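Local coordinates for hypothetical protein (Legionella pneumophila subsp. pneumophila, PDB 4G2A) that is of unknown function but may be a nutrient-binding protein, with two domains, one of them of the YARHG type, at residues Asp3-Gly8 against Glu76-Ala81; Pro69-Asn74 against Thr85-Ala90; Ala90-Phe95 against Tyr143-Thr148. One frame throughout, in Å; residues are numbered along the deposited sequence.

In the fold
All three contacts lie in the beta-rich part of the chain and adjoin one another, with centres about 10 or 11 Å apart. Contact 3 is the buried one: the chain before strand 95-99 pairs with strand 136-150, and aromatic and aliphatic side chains pack around two backbone bonds. Contact 1, partly buried, lays strand 4-6 between residues 76-77 and that same strand 136-150, and relies on backbone bonds, with two alanines and the Glu76 chain beside them. Contact 2 is a surface contact of two loops, gripped by backbone and asparagine bonds. It shares Ala90 with contact 3, while Asn71 and Thr85 touch Ile77 of contact 1.

Contact 1: Asp3-Gly8 against Glu76-Ala81; sequences DTAVGG and EIALPA. With SO4 (sulfate ion), chain K.
Val6 and Ile77 form a parallel beta bridge that adds the short, weakly bonded strand 76-77 to strand 4-6, whose backbone is also bonded to strand 136-150 through Ala5 and Tyr149. Two backbone hydrogen bonds hold the bridge. Val6 N donates to Glu76 O at 3.1 Å with a bent N-H...O angle of 141°, whereas Ala78 N reaches Val6 O at 2.8 Å and almost straight, although it approaches from above the carbonyl plane. CA-H...O contacts supplement them: Ile77 CA lies 3.3 Å from Val6 O.

Side-chain contacts are few. Glu76 CG is anti to the backbone N (chi1 -173°), which sets it alongside Ala5 CB; the extended chain carries the carboxylate carbon CD to 3.8 Å from the same methyl. Ala78 CB makes an apolar contact with Ala5 CB and sits near Gly7 CA; Tyr149 touches all three side chains. A sulfate ion, probably from the crystallisation liquor, accepts weak bonds from the backbone N atoms of Asp3 and Thr4. Beyond the bridge, one water donates to both Gly7 O, at 2.9 Å, and Ala78 O, at 2.8 Å.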
loop_
_atom_site.group_PDB
_atom_site.type_symbol
_atom_site.label_atom_id
_atom_site.label_comp_id
_atom_site.label_asym_id
_atom_site.label_seq_id
_atom_site.Cartn_x
_atom_site.Cartn_y
_atom_site.Cartn_z
ATOM N N ASP A 3 11.722 -9.691 7.636
ATOM C CA ASP A 3 11.997 -8.509 6.826
ATOM C C ASP A 3 10.761 -7.646 6.602
ATOM O O ASP A 3 10.854 -6.420 6.580
ATOM C CB ASP A 3 12.550 -8.930 5.448
ATOM C CG ASP A 3 13.918 -9.589 5.432
ATOM O OD1 ASP A 3 14.586 -9.617 6.507
ATOM O OD2 ASP A 3 14.340 -10.064 4.333
ATOM N N THR A 4 9.628 -8.289 6.373
ATOM C CA THR A 4 8.389 -7.623 6.020
ATOM C C THR A 4 7.252 -7.959 6.970
ATOM O O THR A 4 7.023 -9.136 7.270
ATOM C CB THR A 4 8.005 -8.057 4.574
ATOM O OG1 THR A 4 9.111 -7.802 3.712
ATOM C CG2 THR A 4 6.730 -7.365 4.031
ATOM N N ALA A 5 6.511 -6.926 7.400
ATOM C CA ALA A 5 5.268 -7.136 8.121
ATOM C C ALA A 5 4.170 -7.043 7.062
ATOM O O ALA A 5 3.901 -5.962 6.522
ATOM C CB ALA A 5 5.096 -6.122 9.230
ATOM N N VAL A 6 3.648 -8.214 6.672
ATOM C CA VAL A 6 2.637 -8.442 5.642
ATOM C C VAL A 6 1.263 -7.979 6.158
ATOM O O VAL A 6 0.811 -8.405 7.239
ATOM C CB VAL A 6 2.662 -9.942 5.204
ATOM C CG1 VAL A 6 1.552 -10.265 4.206
ATOM C CG2 VAL A 6 4.015 -10.305 4.601
ATOM N N GLY A 7 0.630 -7.093 5.375
ATOM C CA GLY A 7 -0.658 -6.503 5.711
ATOM C C GLY A 7 -1.858 -6.928 4.881
ATOM O O GLY A 7 -2.997 -6.655 5.264
ATOM N N GLY A 8 -1.617 -7.597 3.762
ATOM C CA GLY A 8 -2.676 -8.019 2.846
ATOM C C GLY A 8 -2.713 -7.141 1.616
ATOM O O GLY A 8 -2.028 -6.114 1.554
ATOM N N GLU A 76 5.439 -11.811 10.256
ATOM C CA GLU A 76 4.970 -10.717 11.061
ATOM C C GLU A 76 3.790 -10.152 10.312
ATOM O O GLU A 76 3.808 -10.108 9.077
ATOM C CB GLU A 76 6.092 -9.696 11.221
ATOM C CG GLU A 76 5.763 -8.583 12.187
ATOM C CD GLU A 76 6.825 -7.514 12.334
ATOM O OE1 GLU A 76 7.932 -7.680 11.773
ATOM O OE2 GLU A 76 6.552 -6.514 13.035
ATOM N N ILE A 77 2.752 -9.790 11.022
ATOM C CA ILE A 77 1.565 -9.248 10.381
ATOM C C ILE A 77 1.495 -7.750 10.674
ATOM O O ILE A 77 1.817 -7.326 11.793
ATOM C CB ILE A 77 0.273 -10.008 10.834
ATOM C CG1 ILE A 77 0.295 -11.509 10.456
ATOM C CG2 ILE A 77 -1.024 -9.342 10.361
ATOM C CD1 ILE A 77 0.557 -11.949 8.956
ATOM N N ALA A 78 1.108 -6.969 9.641
ATOM C CA ALA A 78 0.764 -5.550 9.694
ATOM C C ALA A 78 -0.775 -5.482 9.838
ATOM O O ALA A 78 -1.530 -5.780 8.907
ATOM C CB ALA A 78 1.259 -4.819 8.441
ATOM N N LEU A 79 -1.223 -5.174 11.039
ATOM C CA LEU A 79 -2.641 -5.138 11.403
ATOM C C LEU A 79 -3.271 -3.763 11.337
ATOM O O LEU A 79 -2.682 -2.819 11.869
ATOM C CB LEU A 79 -2.775 -5.624 12.848
ATOM C CG LEU A 79 -3.052 -7.093 13.113
ATOM C CD1 LEU A 79 -3.141 -7.316 14.616
ATOM C CD2 LEU A 79 -4.380 -7.528 12.495
ATOM N N PRO A 80 -4.497 -3.620 10.784
ATOM C CA PRO A 80 -5.182 -2.309 10.835
ATOM C C PRO A 80 -5.646 -2.006 12.253
ATOM O O PRO A 80 -5.832 -2.947 13.036
ATOM C CB PRO A 80 -6.397 -2.491 9.914
ATOM C CG PRO A 80 -6.201 -3.786 9.239
ATOM C CD PRO A 80 -5.344 -4.627 10.121
ATOM N N ALA A 81 -5.840 -0.718 12.603
ATOM C CA ALA A 81 -6.334 -0.415 13.951
ATOM C C ALA A 81 -7.776 -0.957 14.114
ATOM O O ALA A 81 -8.602 -0.840 13.199
ATOM C CB ALA A 81 -6.272 1.083 14.233
HETATM S S SO4 K . 10.041 -12.408 5.577
HETATM O O1 SO4 K . 9.187 -11.616 6.468
HETATM O O2 SO4 K . 11.246 -12.846 6.296
HETATM O O3 SO4 K . 9.291 -13.592 5.131
HETATM O O4 SO4 K . 10.419 -11.592 4.415
HETATM O O HOH W 1 -3.563 -7.429 8.010
#

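Contact 2: Pro69-Asn74 against Thr85-Ala90; sequences PINDGN and TNVGQA
Asn71 enters the bend of the 85-90 loop with its CB 3.2 Å from Asn86 O. Its CG is anti to the backbone N (chi1 -175°), which sets CG 3.6 Å from the same Asn86 O; ND2 then donates to Thr85 OG1 at 3.2 Å. This bond is nearly straight, 172° at the hydrogen, with OG1 close to the amide plane; the two side chains cross at about a right angle. The other end of the amide is held too: OD1 accepts from Gly73 N in the carbonyl plane, so bonds at both ends fix the rotation of the group. Ile77 packs against Asn71 and Thr85.

The Asn71 backbone is gripped as well, its N donating to Gln89 O at 2.7 Å and its O accepting from Gly88 N at 2.6 Å. Around this centre Ile70 CB lies 3.4 Å from Gln89 O, and Ile70 CD1 makes a looser contact with Gly88 CA at 4.1 Å. Val87 CG2 lies 3.7 Å from Gly73 CA. Gly88 O in turn accepts a bond from Arg108. The arrangement joins two motifs of surface loops: a type II beta turn, Asn86 to Gln89, with glycine at its third position, and consecutive Asx turns made by Asn71 and Asp72.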
loop_
_atom_site.group_PDB
_atom_site.type_symbol
_atom_site.label_atom_id
_atom_site.label_comp_id
_atom_site.label_asym_id
_atom_site.label_seq_id
_atom_site.Cartn_x
_atom_site.Cartn_y
_atom_site.Cartn_z
ATOM N N PRO A 69 -4.496 -13.310 0.442
ATOM C CA PRO A 69 -3.462 -13.943 1.291
ATOM C C PRO A 69 -4.018 -14.201 2.696
ATOM O O PRO A 69 -5.006 -13.595 3.107
ATOM C CB PRO A 69 -2.329 -12.899 1.306
ATOM C CG PRO A 69 -3.001 -11.580 1.055
ATOM C CD PRO A 69 -4.304 -11.843 0.348
ATOM N N ILE A 70 -3.399 -15.112 3.434
ATOM C CA ILE A 70 -3.844 -15.429 4.798
ATOM C C ILE A 70 -2.690 -15.339 5.777
ATOM O O ILE A 70 -1.522 -15.301 5.361
ATOM C CB ILE A 70 -4.502 -16.822 4.893
ATOM C CG1 ILE A 70 -3.511 -17.957 4.541
ATOM C CG2 ILE A 70 -5.819 -16.897 4.133
ATOM C CD1 ILE A 70 -3.761 -19.285 5.319
ATOM N N ASN A 71 -3.007 -15.368 7.085
ATOM C CA ASN A 71 -1.972 -15.446 8.105
ATOM C C ASN A 71 -1.578 -16.920 8.204
ATOM O O ASN A 71 -2.369 -17.744 8.652
ATOM C CB ASN A 71 -2.443 -14.863 9.452
ATOM C CG ASN A 71 -1.372 -14.804 10.512
ATOM O OD1 ASN A 71 -0.333 -15.496 10.458
ATOM N ND2 ASN A 71 -1.629 -14.008 11.538
ATOM N N ASP A 72 -0.403 -17.269 7.678
ATOM C CA ASP A 72 0.023 -18.670 7.683
ATOM C C ASP A 72 0.980 -18.981 8.858
ATOM O O ASP A 72 1.480 -20.097 8.956
ATOM C CB ASP A 72 0.656 -19.055 6.331
ATOM C CG ASP A 72 1.851 -18.225 5.908
ATOM O OD1 ASP A 72 2.425 -17.515 6.773
ATOM O OD2 ASP A 72 2.206 -18.266 4.706
ATOM N N GLY A 73 1.181 -18.001 9.737
ATOM C CA GLY A 73 2.031 -18.097 10.913
ATOM C C GLY A 73 3.524 -18.012 10.687
ATOM O O GLY A 73 4.283 -18.219 11.627
ATOM N N ASN A 74 3.965 -17.687 9.463
ATOM C CA ASN A 74 5.389 -17.606 9.092
ATOM C C ASN A 74 5.953 -16.203 9.162
ATOM O O ASN A 74 7.177 -16.014 9.218
ATOM C CB ASN A 74 5.584 -18.120 7.656
ATOM C CG ASN A 74 5.777 -19.607 7.563
ATOM O OD1 ASN A 74 4.979 -20.311 6.943
ATOM N ND2 ASN A 74 6.861 -20.118 8.153
ATOM N N THR A 85 -5.903 -10.688 14.402
ATOM C CA THR A 85 -5.474 -11.717 13.445
ATOM C C THR A 85 -5.019 -12.941 14.202
ATOM O O THR A 85 -4.830 -12.881 15.415
ATOM C CB THR A 85 -4.345 -11.180 12.509
ATOM O OG1 THR A 85 -4.181 -12.058 11.394
ATOM C CG2 THR A 85 -2.995 -10.991 13.216
ATOM N N ASN A 86 -4.856 -14.046 13.473
ATOM C CA ASN A 86 -4.312 -15.338 13.896
ATOM C C ASN A 86 -4.146 -16.232 12.673
ATOM O O ASN A 86 -4.638 -15.889 11.596
ATOM C CB ASN A 86 -5.156 -16.006 14.973
ATOM C CG ASN A 86 -4.696 -15.722 16.379
ATOM O OD1 ASN A 86 -5.486 -15.319 17.235
ATOM N ND2 ASN A 86 -3.419 -15.935 16.655
ATOM N N VAL A 87 -3.420 -17.344 12.828
ATOM C CA VAL A 87 -3.152 -18.310 11.769
ATOM C C VAL A 87 -4.490 -18.769 11.119
ATOM O O VAL A 87 -5.456 -19.076 11.820
ATOM C CB VAL A 87 -2.313 -19.525 12.281
ATOM C CG1 VAL A 87 -2.078 -20.561 11.180
ATOM C CG2 VAL A 87 -0.984 -19.064 12.872
ATOM N N GLY A 88 -4.507 -18.772 9.791
ATOM C CA GLY A 88 -5.639 -19.213 9.000
ATOM C C GLY A 88 -6.613 -18.131 8.606
ATOM O O GLY A 88 -7.498 -18.384 7.789
ATOM N N GLN A 89 -6.482 -16.943 9.195
ATOM C CA GLN A 89 -7.362 -15.817 8.888
ATOM C C GLN A 89 -6.883 -15.006 7.693
ATOM O O GLN A 89 -5.663 -14.855 7.471
ATOM C CB GLN A 89 -7.506 -14.898 10.093
ATOM C CG GLN A 89 -8.734 -15.234 10.903
ATOM C CD GLN A 89 -8.454 -14.916 12.315
ATOM O OE1 GLN A 89 -7.999 -15.768 13.078
ATOM N NE2 GLN A 89 -8.629 -13.659 12.662
ATOM N N ALA A 90 -7.870 -14.469 6.941
ATOM C CA ALA A 90 -7.653 -13.630 5.769
ATOM C C ALA A 90 -6.979 -12.327 6.165
ATOM O O ALA A 90 -7.241 -11.794 7.251
ATOM C CB ALA A 90 -8.981 -13.331 5.100
#

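Contact 3: Ala90-Phe95 against Tyr143-Thr148; sequences ALVYDF and YSTGAT
The Tyr93 ring turns its edge to strand 136-150, with which its segment forms an antiparallel beta pairing: Thr145 CA lies in the ring plane, 3.9 Å from Tyr93 CD2, and Gly146 N sits near the same plane beside CE2. Ser144 O comes closer, 3.4 Å from Tyr93 CD2, but stands oblique to the ring. Tyr143 CD1 comes to the edge of the Phe95 ring, 3.7 Å from Phe95 CD1. These last two side chains lie side by side and point the same way, with their planes inclined at 42°. Phe66 stacks on Phe95, and Tyr46 of the neighbouring strand 43-54 stacks on Tyr143, extending the aromatic packing.

Tyr93 and Ser144 are a hydrogen-bonded pair, through which the chain leading into strand 95-99 pairs with strand 136-150. Tyr93 N donates to Ser144 O at 2.7 Å, and Ser144 N returns a bond to Tyr93 O at 3.0 Å that lies in the carbonyl plane. The chain turns a corner at Asp94, and Phe95 beyond it still packs on Tyr143.

An aliphatic contact adds to the rings: Val92 CG1, anti to the backbone N (chi1 162°), meets Tyr143 CB at 3.8 Å. Separately, the Thr145 CG2 methyl lies against a backbone carbonyl, 3.4 Å from Leu91 O. At the exposed corner a water lies 2.6 Å from Ser144 OG and donates a weak bond to Asp94 OD2.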
loop_
_atom_site.group_PDB
_atom_site.type_symbol
_atom_site.label_atom_id
_atom_site.label_comp_id
_atom_site.label_asym_id
_atom_site.label_seq_id
_atom_site.Cartn_x
_atom_site.Cartn_y
_atom_site.Cartn_z
ATOM N N ALA A 90 -7.870 -14.469 6.941
ATOM C CA ALA A 90 -7.653 -13.630 5.769
ATOM C C ALA A 90 -6.979 -12.327 6.165
ATOM O O ALA A 90 -7.241 -11.794 7.251
ATOM C CB ALA A 90 -8.981 -13.331 5.100
ATOM N N LEU A 91 -6.130 -11.800 5.278
ATOM C CA LEU A 91 -5.478 -10.514 5.531
ATOM C C LEU A 91 -6.296 -9.416 4.809
ATOM O O LEU A 91 -5.767 -8.403 4.357
ATOM C CB LEU A 91 -3.986 -10.553 5.119
ATOM C CG LEU A 91 -3.075 -11.555 5.901
ATOM C CD1 LEU A 91 -1.659 -11.494 5.393
ATOM C CD2 LEU A 91 -3.061 -11.270 7.371
ATOM N N VAL A 92 -7.616 -9.648 4.763
ATOM C CA VAL A 92 -8.701 -8.859 4.188
ATOM C C VAL A 92 -9.760 -8.760 5.291
ATOM O O VAL A 92 -10.036 -9.737 5.975
ATOM C CB VAL A 92 -9.230 -9.506 2.853
ATOM C CG1 VAL A 92 -10.609 -8.985 2.463
ATOM C CG2 VAL A 92 -8.249 -9.282 1.719
ATOM N N TYR A 93 -10.312 -7.565 5.497
ATOM C CA TYR A 93 -11.253 -7.333 6.575
ATOM C C TYR A 93 -12.536 -6.769 6.055
ATOM O O TYR A 93 -12.516 -5.841 5.247
ATOM C CB TYR A 93 -10.624 -6.367 7.615
ATOM C CG TYR A 93 -9.300 -6.873 8.121
ATOM C CD1 TYR A 93 -9.239 -7.874 9.085
ATOM C CD2 TYR A 93 -8.105 -6.432 7.563
ATOM C CE1 TYR A 93 -8.021 -8.395 9.512
ATOM C CE2 TYR A 93 -6.882 -6.969 7.962
ATOM C CZ TYR A 93 -6.846 -7.939 8.949
ATOM O OH TYR A 93 -5.658 -8.474 9.365
ATOM N N ASP A 94 -13.653 -7.303 6.564
ATOM C CA ASP A 94 -15.028 -6.856 6.300
ATOM C C ASP A 94 -15.298 -6.785 4.804
ATOM O O ASP A 94 -15.756 -5.765 4.286
ATOM C CB ASP A 94 -15.322 -5.503 6.998
ATOM C CG ASP A 94 -14.984 -5.504 8.484
ATOM O OD1 ASP A 94 -15.550 -6.345 9.226
ATOM O OD2 ASP A 94 -14.131 -4.686 8.900
ATOM N N PHE A 95 -14.965 -7.869 4.113
ATOM C CA PHE A 95 -15.208 -8.017 2.691
ATOM C C PHE A 95 -16.696 -8.042 2.436
ATOM O O PHE A 95 -17.422 -8.852 3.019
ATOM C CB PHE A 95 -14.556 -9.295 2.161
ATOM C CG PHE A 95 -14.791 -9.510 0.686
ATOM C CD1 PHE A 95 -14.008 -8.855 -0.264
ATOM C CD2 PHE A 95 -15.796 -10.370 0.242
ATOM C CE1 PHE A 95 -14.233 -9.042 -1.634
ATOM C CE2 PHE A 95 -16.004 -10.577 -1.127
ATOM C CZ PHE A 95 -15.221 -9.910 -2.056
ATOM N N TYR A 143 -13.585 -3.643 1.130
ATOM C CA TYR A 143 -12.819 -4.355 2.144
ATOM C C TYR A 143 -11.622 -3.498 2.568
ATOM O O TYR A 143 -11.345 -2.463 1.960
ATOM C CB TYR A 143 -12.366 -5.749 1.638
ATOM C CG TYR A 143 -11.559 -5.708 0.357
ATOM C CD1 TYR A 143 -12.187 -5.690 -0.887
ATOM C CD2 TYR A 143 -10.170 -5.754 0.383
ATOM C CE1 TYR A 143 -11.450 -5.664 -2.067
ATOM C CE2 TYR A 143 -9.425 -5.753 -0.789
ATOM C CZ TYR A 143 -10.069 -5.691 -2.012
ATOM O OH TYR A 143 -9.339 -5.683 -3.166
ATOM N N SER A 144 -10.916 -3.955 3.606
ATOM C CA SER A 144 -9.715 -3.314 4.141
ATOM C C SER A 144 -8.617 -4.327 4.306
ATOM O O SER A 144 -8.880 -5.520 4.355
ATOM C CB SER A 144 -10.011 -2.665 5.493
ATOM O OG SER A 144 -10.931 -1.604 5.315
ATOM N N THR A 145 -7.391 -3.849 4.416
ATOM C CA THR A 145 -6.194 -4.653 4.693
ATOM C C THR A 145 -5.359 -3.845 5.666
ATOM O O THR A 145 -5.667 -2.671 5.898
ATOM C CB THR A 145 -5.395 -4.982 3.396
ATOM O OG1 THR A 145 -4.794 -3.791 2.890
ATOM C CG2 THR A 145 -6.227 -5.664 2.314
ATOM N N GLY A 146 -4.296 -4.448 6.175
ATOM C CA GLY A 146 -3.294 -3.755 6.969
ATOM C C GLY A 146 -2.337 -3.065 6.010
ATOM O O GLY A 146 -2.442 -3.225 4.779
ATOM N N ALA A 147 -1.420 -2.252 6.544
ATOM C CA ALA A 147 -0.500 -1.558 5.664
ATOM C C ALA A 147 0.884 -2.178 5.772
ATOM O O ALA A 147 1.602 -1.968 6.755
ATOM C CB ALA A 147 -0.479 -0.071 5.968
ATOM N N THR A 148 1.224 -2.991 4.756
ATOM C CA THR A 148 2.492 -3.688 4.592
ATOM C C THR A 148 3.656 -2.695 4.757
ATOM O O THR A 148 3.625 -1.573 4.243
ATOM C CB THR A 148 2.502 -4.432 3.218
ATOM O OG1 THR A 148 1.507 -5.429 3.286
ATOM C CG2 THR A 148 3.810 -5.149 2.912
HETATM O O HOH W 2 -13.135 -2.485 6.403
#